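Local coordinates for protein interleukin-20 receptor subunit beta (Homo sapiens, PDB 6DF3) that pairs with IL20RA to form a receptor for IL19, IL20 and IL24, and with IL22RA1 for IL20 and IL24, here as its two extracellular fibronectin type III domains, at residues D68-T72 / V73-L77; G38-E41 / S42-S46. The protein carries 1 engineered substitution. All coordinates share one frame; numbering follows the deposited sequence.

Both contacts lie in the first fibronectin type III domain, on the same side of the chain's centre, with centres about 11 Å apart. Contact 1 is buried: a loop wraps round a tyrosine ring on strand 74-83, where one backbone amide and a water grip its hydroxyl and an isoleucine covers a face. Contact 2 is only partly buried, a helix of a turn and a half whose side chains pair along its surface, two tyrosines foremost. The two touch where the helix meets that strand: Asn76 ND2 lies 3.0 Å from Ser42 OG, a probable hydrogen bond, and Tyr75 CD2 packs on Gly38 CA. Both also meet the chain of another protein in the assembly.

Contact 1 of 2, residues D68-T72 / V73-L77; sequences DITAT and VPYNL
The loop that leads into strand 74-83 of the first fibronectin type III domain turns at Thr72, the centre of an inverse gamma turn, and curls so that Ile69, Thr70 and Ala71 close round the ring of Tyr75. Within the turn, Val73 N makes a weak hydrogen bond to Ala71 O at 2.9 Å. A water donates to both Ala71 O (2.7 Å) and Val73 O (2.6 Å), bridging the two carbonyls and bracing the bend. Ala71 O also lies at the edge of the Tyr75 ring, near its plane and 3.5 Å from CE1. With CG anti to its carbonyl carbon (chi1 -88°), Tyr75 reaches back along the loop, and its hydroxyl ends up under the backbone of Thr70. There Thr70 N donates to Tyr75 OH at 3.1 Å, an almost straight bond with 169° at the hydrogen. A second water, in the plane of the ring, sits 2.7 Å from Tyr75 OH and also bonds Thr70 OG1, whose stronger partner is a polar side chain of another protein's chain. These bonds fix where the hydroxyl end sits. Ile69 covers one face: its CD1 makes a CH-pi contact, 3.9 Å from the Tyr75 centroid and 22° off the normal, while its CG2 branch rests 3.8 Å from Tyr75 CE1. The two side chains run past each other in opposite directions. In the sheet, the Tyr75 backbone is hydrogen-bonded to Phe97 of strand 86-98, and its side chain touches Tyr36 of strand 31-37. At the turn, Thr72 OG1 bonds Arg99 NE, just after strand 86-98, and Ala177 O, which ties this loop to one of the second domain, while Val73 and Pro74 lean on Glu39 of helix 39-44.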
ATOM      1  N   ASP C  68      12.282  -1.413  10.516  1.00 48.48           N
ATOM      2  CA  ASP C  68      12.054  -2.740  11.004  1.00 47.34           C
ATOM      3  C   ASP C  68      10.726  -2.859  11.740  1.00 47.80           C
ATOM      4  O   ASP C  68      10.209  -3.923  11.865  1.00 44.02           O
ATOM      5  CB  ASP C  68      13.156  -3.096  11.994  1.00 48.11           C
ATOM      6  CG  ASP C  68      14.563  -2.895  11.412  1.00 55.60           C
ATOM      7  OD1 ASP C  68      14.857  -3.389  10.290  1.00 53.82           O
ATOM      8  OD2 ASP C  68      15.407  -2.245  12.080  1.00 61.84           O
ATOM      9  N   ILE C  69      10.212  -1.774  12.324  1.00 46.18           N
ATOM     10  CA  ILE C  69       8.960  -1.834  13.042  1.00 44.24           C
ATOM     11  C   ILE C  69       7.845  -1.593  12.023  1.00 45.70           C
ATOM     12  O   ILE C  69       7.675  -0.449  11.581  1.00 45.58           O
ATOM     13  CB  ILE C  69       8.913  -0.770  14.177  1.00 46.24           C
ATOM     14  CG1 ILE C  69      10.144  -0.831  15.121  1.00 46.46           C
ATOM     15  CG2 ILE C  69       7.655  -0.931  15.004  1.00 46.73           C
ATOM     16  CD1 ILE C  69      10.566  -2.178  15.541  1.00 46.17           C
ATOM     17  N   THR C  70       7.107  -2.644  11.612  1.00 42.55           N
ATOM     18  CA  THR C  70       6.218  -2.524  10.430  1.00 41.87           C
ATOM     19  C   THR C  70       4.828  -3.005  10.703  1.00 40.57           C
ATOM     20  O   THR C  70       3.953  -3.127   9.779  1.00 42.62           O
ATOM     21  CB  THR C  70       6.774  -3.340   9.254  1.00 47.02           C
ATOM     22  OG1 THR C  70       7.067  -4.605   9.715  1.00 43.84           O
ATOM     23  CG2 THR C  70       8.080  -2.769   8.697  1.00 48.96           C
ATOM     24  N   ALA C  71       4.565  -3.203  11.983  1.00 39.82           N
ATOM     25  CA  ALA C  71       3.242  -3.469  12.450  1.00 40.14           C
ATOM     26  C   ALA C  71       2.991  -2.809  13.846  1.00 40.38           C
ATOM     27  O   ALA C  71       3.896  -2.654  14.682  1.00 41.92           O
ATOM     28  CB  ALA C  71       3.044  -4.957  12.515  1.00 41.14           C
ATOM     29  N   THR C  72       1.736  -2.542  14.137  1.00 41.38           N
ATOM     30  CA  THR C  72       1.349  -1.954  15.445  1.00 42.43           C
ATOM     31  C   THR C  72       1.141  -3.126  16.459  1.00 43.82           C
ATOM     32  O   THR C  72       0.036  -3.451  16.862  1.00 46.93           O
ATOM     33  CB  THR C  72       0.146  -1.026  15.270  1.00 45.87           C
ATOM     34  OG1 THR C  72       0.463  -0.060  14.245  1.00 46.38           O
ATOM     35  CG2 THR C  72      -0.200  -0.268  16.537  1.00 46.15           C
ATOM     36  N   VAL C  73       2.251  -3.749  16.827  1.00 41.71           N
ATOM     37  CA  VAL C  73       2.331  -4.803  17.803  1.00 42.57           C
ATOM     38  C   VAL C  73       3.671  -4.581  18.582  1.00 42.95           C
ATOM     39  O   VAL C  73       4.575  -3.821  18.096  1.00 41.45           O
ATOM     40  CB  VAL C  73       2.334  -6.209  17.128  1.00 43.66           C
ATOM     41  CG1 VAL C  73       1.122  -6.432  16.225  1.00 44.65           C
ATOM     42  CG2 VAL C  73       3.593  -6.448  16.311  1.00 41.19           C
ATOM     43  N   PRO C  74       3.811  -5.205  19.789  1.00 43.12           N
ATOM     44  CA  PRO C  74       5.060  -5.050  20.525  1.00 43.96           C
ATOM     45  C   PRO C  74       6.188  -5.829  19.891  1.00 44.95           C
ATOM     46  O   PRO C  74       5.976  -6.953  19.497  1.00 49.10           O
ATOM     47  CB  PRO C  74       4.770  -5.632  21.957  1.00 42.36           C
ATOM     48  CG  PRO C  74       3.500  -6.442  21.782  1.00 45.39           C
ATOM     49  CD  PRO C  74       2.788  -5.979  20.523  1.00 43.79           C
ATOM     50  N   TYR C  75       7.382  -5.239  19.907  1.00 42.32           N
ATOM     51  CA  TYR C  75       8.599  -5.738  19.326  1.00 42.17           C
ATOM     52  C   TYR C  75       9.670  -5.855  20.440  1.00 41.91           C
ATOM     53  O   TYR C  75       9.821  -4.963  21.245  1.00 42.51           O
ATOM     54  CB  TYR C  75       9.121  -4.740  18.249  1.00 41.32           C
ATOM     55  CG  TYR C  75       8.580  -4.943  16.885  1.00 40.06           C
ATOM     56  CD1 TYR C  75       7.335  -4.443  16.561  1.00 41.09           C
ATOM     57  CD2 TYR C  75       9.306  -5.618  15.905  1.00 37.41           C
ATOM     58  CE1 TYR C  75       6.777  -4.623  15.275  1.00 44.20           C
ATOM     59  CE2 TYR C  75       8.761  -5.821  14.612  1.00 40.71           C
ATOM     60  CZ  TYR C  75       7.493  -5.320  14.287  1.00 41.24           C
ATOM     61  OH  TYR C  75       6.912  -5.411  13.019  1.00 40.97           O
ATOM     62  N   ASN C  76      10.391  -6.948  20.442  1.00 42.60           N
ATOM     63  CA  ASN C  76      11.601  -7.121  21.160  1.00 43.31           C
ATOM     64  C   ASN C  76      12.739  -6.666  20.311  1.00 42.65           C
ATOM     65  O   ASN C  76      12.753  -6.883  19.113  1.00 41.24           O
ATOM     66  CB  ASN C  76      11.821  -8.607  21.501  1.00 46.19           C
ATOM     67  CG  ASN C  76      10.678  -9.200  22.296  1.00 48.12           C
ATOM     68  OD1 ASN C  76       9.996  -8.500  23.022  1.00 52.56           O
ATOM     69  ND2 ASN C  76      10.439 -10.494  22.104  1.00 48.11           N
ATOM     70  N   LEU C  77      13.729  -6.103  20.970  1.00 43.46           N
ATOM     71  CA  LEU C  77      14.942  -5.611  20.340  1.00 44.89           C
ATOM     72  C   LEU C  77      16.124  -6.043  21.230  1.00 48.22           C
ATOM     73  O   LEU C  77      15.994  -6.122  22.439  1.00 47.96           O
ATOM     74  CB  LEU C  77      14.843  -4.115  20.261  1.00 48.07           C
ATOM     75  CG  LEU C  77      13.861  -3.580  19.208  1.00 47.87           C
ATOM     76  CD1 LEU C  77      13.504  -2.153  19.572  1.00 50.91           C
ATOM     77  CD2 LEU C  77      14.569  -3.627  17.874  1.00 51.17           C
TER
HETATM   78  O   HOH W   1       8.088  -7.182  11.393  1.00 42.15           O
HETATM   79  O   HOH W   2       5.197  -1.625  16.845  1.00 38.36           O

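Contact 2 of 2, residues G38-E41 / S42-S46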
ATOM      1  N   GLY C  38       9.209  -9.279  16.056  1.00 43.53           N
ATOM      2  CA  GLY C  38       7.848  -8.762  16.280  1.00 42.83           C
ATOM      3  C   GLY C  38       7.185  -9.728  17.210  1.00 43.99           C
ATOM      4  O   GLY C  38       7.761 -10.764  17.558  1.00 41.86           O
ATOM      5  N   GLU C  39       5.982  -9.403  17.610  1.00 44.62           N
ATOM      6  CA  GLU C  39       5.166 -10.292  18.406  1.00 46.31           C
ATOM      7  C   GLU C  39       4.920 -11.660  17.743  1.00 48.20           C
ATOM      8  O   GLU C  39       4.757 -12.661  18.435  1.00 46.39           O
ATOM      9  CB  GLU C  39       3.821  -9.636  18.663  1.00 48.61           C
ATOM     10  CG  GLU C  39       2.987 -10.409  19.641  1.00 52.26           C
ATOM     11  CD  GLU C  39       1.603  -9.787  19.918  1.00 57.07           C
ATOM     12  OE1 GLU C  39       1.096  -8.947  19.118  1.00 57.77           O
ATOM     13  OE2 GLU C  39       1.031 -10.125  20.987  1.00 66.00           O
ATOM     14  N   TYR C  40       4.758 -11.695  16.416  1.00 42.36           N
ATOM     15  CA  TYR C  40       4.658 -12.933  15.791  1.00 42.08           C
ATOM     16  C   TYR C  40       5.878 -13.833  16.240  1.00 43.87           C
ATOM     17  O   TYR C  40       5.689 -14.941  16.741  1.00 43.47           O
ATOM     18  CB  TYR C  40       4.683 -12.831  14.271  1.00 41.21           C
ATOM     19  CG  TYR C  40       4.667 -14.219  13.637  1.00 40.95           C
ATOM     20  CD1 TYR C  40       3.569 -15.055  13.763  1.00 42.91           C
ATOM     21  CD2 TYR C  40       5.767 -14.717  13.004  1.00 43.06           C
ATOM     22  CE1 TYR C  40       3.519 -16.328  13.191  1.00 43.45           C
ATOM     23  CE2 TYR C  40       5.763 -16.014  12.445  1.00 45.58           C
ATOM     24  CZ  TYR C  40       4.648 -16.810  12.568  1.00 44.85           C
ATOM     25  OH  TYR C  40       4.666 -18.024  12.000  1.00 47.27           O
ATOM     26  N   GLU C  41       7.101 -13.356  16.045  1.00 42.56           N
ATOM     27  CA  GLU C  41       8.250 -14.193  16.272  1.00 45.76           C
ATOM     28  C   GLU C  41       8.373 -14.545  17.776  1.00 50.86           C
ATOM     29  O   GLU C  41       8.624 -15.687  18.162  1.00 50.13           O
ATOM     30  CB  GLU C  41       9.484 -13.547  15.713  1.00 45.46           C
ATOM     31  CG  GLU C  41       9.490 -13.467  14.170  1.00 44.14           C
ATOM     32  CD  GLU C  41       8.789 -12.263  13.551  1.00 43.16           C
ATOM     33  OE1 GLU C  41       8.279 -11.381  14.298  1.00 45.05           O
ATOM     34  OE2 GLU C  41       8.606 -12.291  12.331  1.00 43.52           O
ATOM     35  N   SER C  42       8.053 -13.557  18.594  1.00 50.73           N
ATOM     36  CA  SER C  42       8.008 -13.639  20.012  1.00 53.09           C
ATOM     37  C   SER C  42       7.130 -14.811  20.483  1.00 55.73           C
ATOM     38  O   SER C  42       7.551 -15.587  21.306  1.00 54.59           O
ATOM     39  CB  SER C  42       7.471 -12.327  20.548  1.00 54.30           C
ATOM     40  OG  SER C  42       7.959 -12.153  21.828  1.00 59.89           O
ATOM     41  N   LEU C  43       5.933 -14.934  19.935  1.00 55.64           N
ATOM     42  CA  LEU C  43       4.975 -16.002  20.270  1.00 55.95           C
ATOM     43  C   LEU C  43       5.071 -17.323  19.477  1.00 53.83           C
ATOM     44  O   LEU C  43       4.630 -18.326  19.965  1.00 57.04           O
ATOM     45  CB  LEU C  43       3.539 -15.497  20.069  1.00 57.58           C
ATOM     46  CG  LEU C  43       3.053 -14.373  20.966  1.00 61.75           C
ATOM     47  CD1 LEU C  43       1.750 -13.788  20.464  1.00 59.44           C
ATOM     48  CD2 LEU C  43       2.855 -14.863  22.410  1.00 63.96           C
ATOM     49  N   TYR C  44       5.544 -17.341  18.250  1.00 48.59           N
ATOM     50  CA  TYR C  44       5.412 -18.551  17.469  1.00 50.67           C
ATOM     51  C   TYR C  44       6.787 -19.111  17.060  1.00 52.79           C
ATOM     52  O   TYR C  44       6.844 -20.236  16.651  1.00 55.74           O
ATOM     53  CB  TYR C  44       4.571 -18.309  16.175  1.00 52.78           C
ATOM     54  CG  TYR C  44       3.041 -18.037  16.274  1.00 51.51           C
ATOM     55  CD1 TYR C  44       2.562 -16.776  16.609  1.00 54.62           C
ATOM     56  CD2 TYR C  44       2.114 -18.998  15.961  1.00 57.12           C
ATOM     57  CE1 TYR C  44       1.199 -16.497  16.697  1.00 54.75           C
ATOM     58  CE2 TYR C  44       0.737 -18.728  16.070  1.00 60.74           C
ATOM     59  CZ  TYR C  44       0.304 -17.447  16.426  1.00 56.57           C
ATOM     60  OH  TYR C  44      -1.048 -17.077  16.474  1.00 64.23           O
ATOM     61  N   THR C  45       7.858 -18.303  17.082  1.00 50.73           N
ATOM     62  CA  THR C  45       9.184 -18.693  16.619  1.00 49.29           C
ATOM     63  C   THR C  45      10.184 -17.943  17.527  1.00 49.13           C
ATOM     64  O   THR C  45      11.015 -17.134  17.056  1.00 47.52           O
ATOM     65  CB  THR C  45       9.441 -18.393  15.098  1.00 54.19           C
ATOM     66  OG1 THR C  45       9.388 -16.985  14.745  1.00 50.06           O
ATOM     67  CG2 THR C  45       8.483 -19.085  14.256  1.00 58.94           C
ATOM     68  N   SER C  46      10.093 -18.182  18.840  1.00 49.38           N
ATOM     69  CA  SER C  46      10.779 -17.340  19.808  1.00 49.79           C
ATOM     70  C   SER C  46      12.297 -17.393  19.733  1.00 51.83           C
ATOM     71  O   SER C  46      12.982 -16.499  20.248  1.00 52.00           O
ATOM     72  CB  SER C  46      10.288 -17.632  21.230  1.00 54.77           C
ATOM     73  OG  SER C  46      10.518 -18.994  21.634  1.00 58.10           O
TER
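Tyr40 and Tyr44, one helical turn apart, lay their rings nearly parallel (21° between planes) but slid so far that they barely overlap, with centroids 4.9 Å apart. The long directions of the two side chains cross at about a right angle. Tyr40 CE1 sits over the face of the Tyr44 ring, 3.6 Å from CG, and Tyr44 CB in turn lies over the Tyr40 ring, 4.2 Å from its centroid. Tyr40 gets there with CG anti to the backbone N (chi1 176°), and its hydroxyl bonds the backbone of another protein's chain. A leucine in its place would probably leave that backbone group without its mate and Tyr44 without its ring partner. Beside them Glu39, extended, runs alongside Leu43, CG to CD1 3.7 Å. Glu41 instead bends at chi2, bringing OE1 back to a weak 2.9 Å bond from Gly38 N; its carboxylate also bonds polar side chains of the other protein. Backbone bonds such as Ser42 N to Gly38 O (3.0 Å) make the helix. Helix 39-44 directly follows strand 31-37; beyond it, Ser46 O bonds Gln37 NE2 at that strand's end, while Ser42 OG bonds Asn76 ND2 of strand 74-83.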